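Local coordinates for protein galactose mutarotase related enzyme (Lactobacillus acidophilus, PDB 3DCD) that is of unknown function but probably binds carbohydrate and may act as a sugar isomerase resembling galactose mutarotase, at residues V170-N182 and I258-Y272. Sequence-based numbering, arbitrary orientation.
Sequences VRIPLKDASLDWN and IADRDDADGDLEHKY
Asp262 OD2 is gripped by two waters, each donating to it at 2.6 Å and each also donating, over a longer reach, to Asp180 OD1. The two carboxylates, whose planes stand 73° apart, would probably repel each other, and the bridging waters are likely to ease this; one of them also accepts from the backbone N of Asn182. Asp180 has further partners on its other oxygen, OD2: a weak salt bridge from Lys175 and a hydrogen bond from Asn183. Beside this polar patch the backbones join in a single beta bridge: Leu179 N donates to Asp260 O at 2.8 Å, and Asp262 N returns a bond to Leu179 O at 2.9 Å. The contact thus ties the outer strand 178-179 of a small three-stranded antiparallel sheet to the long loop between strands 249-256 and 275-277 of this galactose mutarotase-like beta-sandwich. Leucine suits position 179 because its branched end fills the greasy side of the bridge: CD1 packs 3.6 Å from Ile258 CD1, which also meets the tip of Ile172, while CD2 leans on the methyl of Ala259. Beyond it, the flat cation of Arg261 matches the indole face of Trp181 in a cation-pi stack, planes 7° apart, with CZ 3.7 Å from the centroid of the five-membered ring. A bend at chi3 (63°) folds the arginine over the indole, and a weak salt bridge from NE to Asp263 steadies it. Tryptophan also offers an edge, which points toward the face of Tyr272 in an edge-to-face (T-shaped) pair, CH2 lying 3.7 Å from Tyr272 CZ; Phe236 touches the tyrosine too. Substituting an alanine for Trp181 would probably leave the guanidinium without its aromatic platform and open a gap beside Tyr272.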
ATOM      1  N   VAL A 170       5.505   0.359 -18.176  1.00 17.51           N
ATOM      2  CA  VAL A 170       4.281  -0.266 -18.677  1.00 17.50           C
ATOM      3  C   VAL A 170       3.167  -0.042 -17.661  1.00 17.54           C
ATOM      4  O   VAL A 170       3.352  -0.326 -16.472  1.00 17.85           O
ATOM      5  CB  VAL A 170       4.471  -1.776 -18.912  1.00 17.63           C
ATOM      6  CG1 VAL A 170       3.168  -2.419 -19.386  1.00 18.04           C
ATOM      7  CG2 VAL A 170       5.586  -2.018 -19.941  1.00 18.20           C
ATOM      8  N   ARG A 171       2.042   0.506 -18.118  1.00 17.08           N
ATOM      9  CA  ARG A 171       0.837   0.597 -17.282  1.00 17.70           C
ATOM     10  C   ARG A 171      -0.051  -0.602 -17.564  1.00 17.43           C
ATOM     11  O   ARG A 171      -0.248  -0.971 -18.732  1.00 17.72           O
ATOM     12  CB  ARG A 171       0.032   1.865 -17.603  1.00 18.43           C
ATOM     13  CG  ARG A 171      -1.224   2.036 -16.725  1.00 19.96           C
ATOM     14  CD  ARG A 171      -2.162   3.081 -17.299  1.00 24.01           C
ATOM     15  NE  ARG A 171      -3.525   2.929 -16.766  1.00 26.95           N
ATOM     16  CZ  ARG A 171      -4.497   3.804 -16.992  1.00 27.95           C
ATOM     17  NH1 ARG A 171      -4.259   4.877 -17.740  1.00 29.57           N
ATOM     18  NH2 ARG A 171      -5.695   3.616 -16.470  1.00 28.82           N
ATOM     19  N   ILE A 172      -0.610  -1.190 -16.509  1.00 17.51           N
ATOM     20  CA  ILE A 172      -1.595  -2.253 -16.657  1.00 17.12           C
ATOM     21  C   ILE A 172      -2.967  -1.690 -16.333  1.00 17.83           C
ATOM     22  O   ILE A 172      -3.255  -1.435 -15.156  1.00 17.09           O
ATOM     23  CB  ILE A 172      -1.318  -3.449 -15.722  1.00 17.25           C
ATOM     24  CG1 ILE A 172       0.162  -3.884 -15.809  1.00 16.43           C
ATOM     25  CG2 ILE A 172      -2.305  -4.629 -16.041  1.00 16.96           C
ATOM     26  CD1 ILE A 172       0.582  -4.923 -14.756  1.00 17.88           C
ATOM     27  N   PRO A 173      -3.825  -1.505 -17.354  1.00 18.05           N
ATOM     28  CA  PRO A 173      -5.102  -0.883 -17.025  1.00 18.92           C
ATOM     29  C   PRO A 173      -6.040  -1.856 -16.318  1.00 19.30           C
ATOM     30  O   PRO A 173      -5.947  -3.077 -16.525  1.00 18.07           O
ATOM     31  CB  PRO A 173      -5.683  -0.471 -18.395  1.00 18.64           C
ATOM     32  CG  PRO A 173      -4.737  -0.928 -19.419  1.00 19.71           C
ATOM     33  CD  PRO A 173      -3.718  -1.834 -18.783  1.00 18.57           C
ATOM     34  N   LEU A 174      -6.930  -1.316 -15.487  1.00 20.02           N
ATOM     35  CA  LEU A 174      -7.952  -2.133 -14.832  1.00 21.03           C
ATOM     36  C   LEU A 174      -9.270  -2.018 -15.573  1.00 21.98           C
ATOM     37  O   LEU A 174      -9.637  -0.933 -16.011  1.00 22.70           O
ATOM     38  CB  LEU A 174      -8.158  -1.694 -13.378  1.00 20.82           C
ATOM     39  CG  LEU A 174      -7.159  -2.128 -12.311  1.00 21.11           C
ATOM     40  CD1 LEU A 174      -7.264  -1.226 -11.096  1.00 19.95           C
ATOM     41  CD2 LEU A 174      -7.382  -3.578 -11.913  1.00 18.86           C
ATOM     42  N   LYS A 175      -9.969  -3.141 -15.728  1.00 22.73           N
ATOM     43  CA  LYS A 175     -11.322  -3.160 -16.294  1.00 24.06           C
ATOM     44  C   LYS A 175     -12.137  -4.135 -15.436  1.00 23.86           C
ATOM     45  O   LYS A 175     -11.794  -5.314 -15.323  1.00 23.28           O
ATOM     46  CB  LYS A 175     -11.284  -3.587 -17.769  1.00 24.07           C
ATOM     47  CG  LYS A 175     -12.511  -3.176 -18.605  1.00 27.24           C
ATOM     48  CD  LYS A 175     -12.413  -3.686 -20.057  1.00 26.27           C
ATOM     49  CE  LYS A 175     -11.818  -2.627 -21.020  1.00 30.27           C
ATOM     50  NZ  LYS A 175     -11.364  -3.175 -22.368  1.00 29.75           N
ATOM     51  N   ASP A 176     -13.185  -3.624 -14.786  1.00 24.32           N
ATOM     52  CA  ASP A 176     -14.021  -4.443 -13.883  1.00 24.49           C
ATOM     53  C   ASP A 176     -13.204  -5.145 -12.793  1.00 23.46           C
ATOM     54  O   ASP A 176     -13.432  -6.320 -12.480  1.00 23.52           O
ATOM     55  CB  ASP A 176     -14.870  -5.443 -14.684  1.00 25.22           C
ATOM     56  CG  ASP A 176     -15.821  -4.751 -15.659  1.00 28.62           C
ATOM     57  OD1 ASP A 176     -16.511  -3.790 -15.233  1.00 31.01           O
ATOM     58  OD2 ASP A 176     -15.880  -5.171 -16.846  1.00 31.07           O
ATOM     59  N   ALA A 177     -12.242  -4.401 -12.242  1.00 22.02           N
ATOM     60  CA  ALA A 177     -11.402  -4.826 -11.130  1.00 21.16           C
ATOM     61  C   ALA A 177     -10.424  -5.968 -11.451  1.00 20.79           C
ATOM     62  O   ALA A 177      -9.735  -6.469 -10.548  1.00 19.71           O
ATOM     63  CB  ALA A 177     -12.258  -5.133  -9.868  1.00 21.46           C
ATOM     64  N   SER A 178     -10.365  -6.355 -12.734  1.00 19.14           N
ATOM     65  CA  SER A 178      -9.374  -7.312 -13.216  1.00 18.51           C
ATOM     66  C   SER A 178      -8.381  -6.613 -14.126  1.00 18.07           C
ATOM     67  O   SER A 178      -8.690  -5.551 -14.691  1.00 18.00           O
ATOM     68  CB  SER A 178     -10.036  -8.450 -13.972  1.00 17.98           C
ATOM     69  OG  SER A 178     -10.771  -9.264 -13.061  1.00 19.94           O
ATOM     70  N   LEU A 179      -7.192  -7.198 -14.269  1.00 18.07           N
ATOM     71  CA  LEU A 179      -6.184  -6.648 -15.209  1.00 18.01           C
ATOM     72  C   LEU A 179      -6.607  -6.832 -16.677  1.00 18.32           C
ATOM     73  O   LEU A 179      -6.790  -7.962 -17.161  1.00 18.83           O
ATOM     74  CB  LEU A 179      -4.781  -7.236 -14.964  1.00 17.66           C
ATOM     75  CG  LEU A 179      -4.214  -7.327 -13.531  1.00 17.70           C
ATOM     76  CD1 LEU A 179      -2.776  -7.856 -13.556  1.00 17.42           C
ATOM     77  CD2 LEU A 179      -4.255  -5.975 -12.816  1.00 17.73           C
ATOM     78  N   ASP A 180      -6.759  -5.710 -17.372  1.00 18.48           N
ATOM     79  CA  ASP A 180      -7.067  -5.669 -18.788  1.00 19.01           C
ATOM     80  C   ASP A 180      -5.741  -5.926 -19.536  1.00 19.34           C
ATOM     81  O   ASP A 180      -5.149  -5.036 -20.174  1.00 19.25           O
ATOM     82  CB  ASP A 180      -7.701  -4.307 -19.121  1.00 19.43           C
ATOM     83  CG  ASP A 180      -8.167  -4.195 -20.546  1.00 21.60           C
ATOM     84  OD1 ASP A 180      -8.353  -5.225 -21.228  1.00 22.98           O
ATOM     85  OD2 ASP A 180      -8.349  -3.047 -20.988  1.00 24.40           O
ATOM     86  N   TRP A 181      -5.283  -7.169 -19.435  1.00 19.13           N
ATOM     87  CA  TRP A 181      -3.917  -7.523 -19.775  1.00 19.26           C
ATOM     88  C   TRP A 181      -3.496  -7.073 -21.172  1.00 19.39           C
ATOM     89  O   TRP A 181      -2.405  -6.522 -21.346  1.00 18.80           O
ATOM     90  CB  TRP A 181      -3.671  -9.029 -19.601  1.00 19.56           C
ATOM     91  CG  TRP A 181      -2.205  -9.320 -19.685  1.00 20.03           C
ATOM     92  CD1 TRP A 181      -1.522  -9.771 -20.776  1.00 19.76           C
ATOM     93  CD2 TRP A 181      -1.232  -9.102 -18.655  1.00 19.95           C
ATOM     94  NE1 TRP A 181      -0.174  -9.851 -20.488  1.00 21.48           N
ATOM     95  CE2 TRP A 181       0.024  -9.465 -19.184  1.00 20.20           C
ATOM     96  CE3 TRP A 181      -1.304  -8.653 -17.326  1.00 19.67           C
ATOM     97  CZ2 TRP A 181       1.200  -9.396 -18.433  1.00 20.74           C
ATOM     98  CZ3 TRP A 181      -0.137  -8.584 -16.583  1.00 19.98           C
ATOM     99  CH2 TRP A 181       1.102  -8.948 -17.142  1.00 20.77           C
ATOM    100  N   ASN A 182      -4.358  -7.281 -22.156  1.00 19.28           N
ATOM    101  CA  ASN A 182      -3.950  -7.010 -23.541  1.00 20.64           C
ATOM    102  C   ASN A 182      -3.830  -5.541 -23.895  1.00 20.19           C
ATOM    103  O   ASN A 182      -3.361  -5.192 -24.984  1.00 19.71           O
ATOM    104  CB  ASN A 182      -4.844  -7.745 -24.541  1.00 20.84           C
ATOM    105  CG  ASN A 182      -4.501  -9.233 -24.645  1.00 25.02           C
ATOM    106  OD1 ASN A 182      -5.368 -10.059 -24.980  1.00 29.63           O
ATOM    107  ND2 ASN A 182      -3.239  -9.584 -24.374  1.00 26.18           N
ATOM    108  N   ILE A 258      -0.782  -8.822  -7.153  1.00 15.95           N
ATOM    109  CA  ILE A 258      -1.637  -8.031  -8.030  1.00 15.81           C
ATOM    110  C   ILE A 258      -3.003  -8.681  -8.224  1.00 15.90           C
ATOM    111  O   ILE A 258      -3.176  -9.885  -7.987  1.00 15.65           O
ATOM    112  CB  ILE A 258      -0.908  -7.748  -9.383  1.00 15.77           C
ATOM    113  CG1 ILE A 258      -1.570  -6.610 -10.180  1.00 16.53           C
ATOM    114  CG2 ILE A 258      -0.697  -9.016 -10.203  1.00 15.78           C
ATOM    115  CD1 ILE A 258      -0.642  -6.055 -11.300  1.00 16.54           C
ATOM    116  N   ALA A 259      -3.983  -7.879  -8.631  1.00 16.51           N
ATOM    117  CA  ALA A 259      -5.324  -8.383  -8.910  1.00 16.22           C
ATOM    118  C   ALA A 259      -5.297  -9.513  -9.957  1.00 17.03           C
ATOM    119  O   ALA A 259      -4.352  -9.613 -10.746  1.00 16.54           O
ATOM    120  CB  ALA A 259      -6.175  -7.253  -9.417  1.00 16.40           C
ATOM    121  N   ASP A 260      -6.350 -10.329  -9.985  1.00 17.14           N
ATOM    122  CA  ASP A 260      -6.551 -11.299 -11.070  1.00 17.70           C
ATOM    123  C   ASP A 260      -6.487 -10.612 -12.443  1.00 18.17           C
ATOM    124  O   ASP A 260      -6.978  -9.496 -12.618  1.00 17.37           O
ATOM    125  CB  ASP A 260      -7.924 -11.989 -10.949  1.00 17.57           C
ATOM    126  CG  ASP A 260      -7.876 -13.325 -10.193  1.00 17.95           C
ATOM    127  OD1 ASP A 260      -6.795 -13.765  -9.733  1.00 17.74           O
ATOM    128  OD2 ASP A 260      -8.952 -13.950 -10.067  1.00 16.45           O
ATOM    129  N   ARG A 261      -5.865 -11.288 -13.402  1.00 18.26           N
ATOM    130  CA  ARG A 261      -5.996 -10.937 -14.805  1.00 19.50           C
ATOM    131  C   ARG A 261      -7.380 -11.259 -15.301  1.00 19.91           C
ATOM    132  O   ARG A 261      -8.045 -12.169 -14.768  1.00 19.69           O
ATOM    133  CB  ARG A 261      -4.986 -11.731 -15.624  1.00 19.46           C
ATOM    134  CG  ARG A 261      -3.583 -11.208 -15.402  1.00 21.20           C
ATOM    135  CD  ARG A 261      -2.545 -12.185 -15.856  1.00 27.06           C
ATOM    136  NE  ARG A 261      -2.609 -12.454 -17.286  1.00 30.54           N
ATOM    137  CZ  ARG A 261      -1.535 -12.750 -18.020  1.00 33.44           C
ATOM    138  NH1 ARG A 261      -0.328 -12.796 -17.455  1.00 34.03           N
ATOM    139  NH2 ARG A 261      -1.671 -12.985 -19.315  1.00 32.90           N
ATOM    140  N   ASP A 262      -7.806 -10.547 -16.343  1.00 20.53           N
ATOM    141  CA  ASP A 262      -9.114 -10.798 -16.928  1.00 21.74           C
ATOM    142  C   ASP A 262      -9.289 -12.271 -17.316  1.00 22.38           C
ATOM    143  O   ASP A 262     -10.390 -12.813 -17.212  1.00 22.85           O
ATOM    144  CB  ASP A 262      -9.432  -9.852 -18.105  1.00 21.72           C
ATOM    145  CG  ASP A 262      -8.330  -9.792 -19.183  1.00 23.57           C
ATOM    146  OD1 ASP A 262      -7.268 -10.469 -19.085  1.00 21.96           O
ATOM    147  OD2 ASP A 262      -8.549  -9.034 -20.163  1.00 23.95           O
ATOM    148  N   ASP A 263      -8.193 -12.924 -17.707  1.00 22.87           N
ATOM    149  CA  ASP A 263      -8.230 -14.337 -18.113  1.00 23.77           C
ATOM    150  C   ASP A 263      -7.730 -15.359 -17.062  1.00 23.11           C
ATOM    151  O   ASP A 263      -7.384 -16.483 -17.413  1.00 23.04           O
ATOM    152  CB  ASP A 263      -7.448 -14.511 -19.428  1.00 24.22           C
ATOM    153  CG  ASP A 263      -6.011 -14.050 -19.321  1.00 26.95           C
ATOM    154  OD1 ASP A 263      -5.499 -13.825 -18.200  1.00 28.72           O
ATOM    155  OD2 ASP A 263      -5.363 -13.901 -20.373  1.00 32.99           O
ATOM    156  N   ALA A 264      -7.661 -14.978 -15.789  1.00 22.02           N
ATOM    157  CA  ALA A 264      -7.189 -15.916 -14.764  1.00 21.53           C
ATOM    158  C   ALA A 264      -8.080 -17.161 -14.716  1.00 21.17           C
ATOM    159  O   ALA A 264      -9.308 -17.044 -14.842  1.00 20.89           O
ATOM    160  CB  ALA A 264      -7.157 -15.234 -13.400  1.00 20.94           C
ATOM    161  N   ASP A 265      -7.481 -18.344 -14.540  1.00 21.11           N
ATOM    162  CA  ASP A 265      -8.279 -19.578 -14.405  1.00 20.98           C
ATOM    163  C   ASP A 265      -8.817 -19.820 -12.997  1.00 21.11           C
ATOM    164  O   ASP A 265      -9.623 -20.727 -12.794  1.00 20.76           O
ATOM    165  CB  ASP A 265      -7.558 -20.832 -14.943  1.00 21.09           C
ATOM    166  CG  ASP A 265      -6.284 -21.198 -14.167  1.00 22.69           C
ATOM    167  OD1 ASP A 265      -5.976 -20.593 -13.109  1.00 21.77           O
ATOM    168  OD2 ASP A 265      -5.568 -22.122 -14.639  1.00 24.20           O
ATOM    169  N   GLY A 266      -8.370 -19.018 -12.040  1.00 20.59           N
ATOM    170  CA  GLY A 266      -8.875 -19.101 -10.666  1.00 20.44           C
ATOM    171  C   GLY A 266      -8.094 -20.032  -9.755  1.00 20.13           C
ATOM    172  O   GLY A 266      -8.316 -20.041  -8.549  1.00 20.16           O
ATOM    173  N   ASP A 267      -7.194 -20.832 -10.332  1.00 19.43           N
ATOM    174  CA  ASP A 267      -6.336 -21.716  -9.552  1.00 19.40           C
ATOM    175  C   ASP A 267      -5.225 -20.908  -8.872  1.00 18.65           C
ATOM    176  O   ASP A 267      -4.393 -20.305  -9.544  1.00 17.74           O
ATOM    177  CB  ASP A 267      -5.717 -22.780 -10.452  1.00 19.62           C
ATOM    178  CG  ASP A 267      -4.940 -23.831  -9.676  1.00 20.68           C
ATOM    179  OD1 ASP A 267      -4.562 -23.600  -8.506  1.00 19.74           O
ATOM    180  OD2 ASP A 267      -4.703 -24.906 -10.257  1.00 22.61           O
ATOM    181  N   LEU A 268      -5.215 -20.902  -7.538  1.00 18.31           N
ATOM    182  CA  LEU A 268      -4.190 -20.143  -6.800  1.00 17.91           C
ATOM    183  C   LEU A 268      -2.761 -20.484  -7.247  1.00 17.99           C
ATOM    184  O   LEU A 268      -1.872 -19.623  -7.264  1.00 17.48           O
ATOM    185  CB  LEU A 268      -4.338 -20.387  -5.294  1.00 17.56           C
ATOM    186  CG  LEU A 268      -3.448 -19.625  -4.311  1.00 18.25           C
ATOM    187  CD1 LEU A 268      -3.761 -18.140  -4.346  1.00 18.42           C
ATOM    188  CD2 LEU A 268      -3.699 -20.192  -2.924  1.00 17.89           C
ATOM    189  N   GLU A 269      -2.535 -21.750  -7.586  1.00 18.23           N
ATOM    190  CA  GLU A 269      -1.220 -22.175  -8.035  1.00 19.23           C
ATOM    191  C   GLU A 269      -0.852 -21.611  -9.400  1.00 19.07           C
ATOM    192  O   GLU A 269       0.313 -21.648  -9.771  1.00 19.62           O
ATOM    193  CB  GLU A 269      -1.127 -23.698  -8.071  1.00 19.73           C
ATOM    194  CG  GLU A 269      -1.144 -24.336  -6.697  1.00 21.66           C
ATOM    195  CD  GLU A 269      -0.929 -25.832  -6.761  1.00 24.19           C
ATOM    196  OE1 GLU A 269      -1.912 -26.581  -6.952  1.00 23.58           O
ATOM    197  OE2 GLU A 269       0.236 -26.250  -6.615  1.00 26.05           O
ATOM    198  N   HIS A 270      -1.831 -21.115 -10.157  1.00 19.05           N
ATOM    199  CA  HIS A 270      -1.541 -20.492 -11.464  1.00 19.38           C
ATOM    200  C   HIS A 270      -1.658 -18.970 -11.449  1.00 19.26           C
ATOM    201  O   HIS A 270      -1.428 -18.316 -12.487  1.00 19.38           O
ATOM    202  CB  HIS A 270      -2.477 -21.015 -12.548  1.00 19.81           C
ATOM    203  CG  HIS A 270      -2.450 -22.499 -12.726  1.00 21.29           C
ATOM    204  ND1 HIS A 270      -3.503 -23.194 -13.283  1.00 21.71           N
ATOM    205  CD2 HIS A 270      -1.505 -23.422 -12.422  1.00 23.11           C
ATOM    206  CE1 HIS A 270      -3.205 -24.481 -13.316  1.00 23.15           C
ATOM    207  NE2 HIS A 270      -2.000 -24.645 -12.797  1.00 22.86           N
ATOM    208  N   LYS A 271      -2.027 -18.397 -10.300  1.00 18.40           N
ATOM    209  CA  LYS A 271      -2.339 -16.957 -10.237  1.00 17.63           C
ATOM    210  C   LYS A 271      -1.103 -16.078 -10.459  1.00 18.11           C
ATOM    211  O   LYS A 271      -0.176 -16.087  -9.669  1.00 17.87           O
ATOM    212  CB  LYS A 271      -3.039 -16.604  -8.920  1.00 18.23           C
ATOM    213  CG  LYS A 271      -3.437 -15.122  -8.769  1.00 16.30           C
ATOM    214  CD  LYS A 271      -4.151 -14.905  -7.437  1.00 16.36           C
ATOM    215  CE  LYS A 271      -4.147 -13.413  -7.048  1.00 15.37           C
ATOM    216  NZ  LYS A 271      -4.791 -12.544  -8.100  1.00 14.37           N
ATOM    217  N   TYR A 272      -1.119 -15.326 -11.555  1.00 18.30           N
ATOM    218  CA  TYR A 272      -0.046 -14.399 -11.904  1.00 18.74           C
ATOM    219  C   TYR A 272       0.363 -13.450 -10.780  1.00 17.94           C
ATOM    220  O   TYR A 272      -0.500 -12.864 -10.088  1.00 17.24           O
ATOM    221  CB  TYR A 272      -0.452 -13.582 -13.131  1.00 19.95           C
ATOM    222  CG  TYR A 272       0.549 -12.511 -13.459  1.00 21.83           C
ATOM    223  CD1 TYR A 272       1.742 -12.818 -14.122  1.00 24.06           C
ATOM    224  CD2 TYR A 272       0.322 -11.191 -13.083  1.00 24.02           C
ATOM    225  CE1 TYR A 272       2.676 -11.825 -14.402  1.00 23.90           C
ATOM    226  CE2 TYR A 272       1.252 -10.196 -13.368  1.00 24.17           C
ATOM    227  CZ  TYR A 272       2.420 -10.529 -14.016  1.00 23.43           C
ATOM    228  OH  TYR A 272       3.335  -9.527 -14.287  1.00 26.27           O
TER
HETATM  229  O   HOH W   1     -10.315  -7.130 -19.640  1.00 25.27           O
HETATM  230  O   HOH W   2      -7.013  -8.117 -22.015  1.00 25.55           O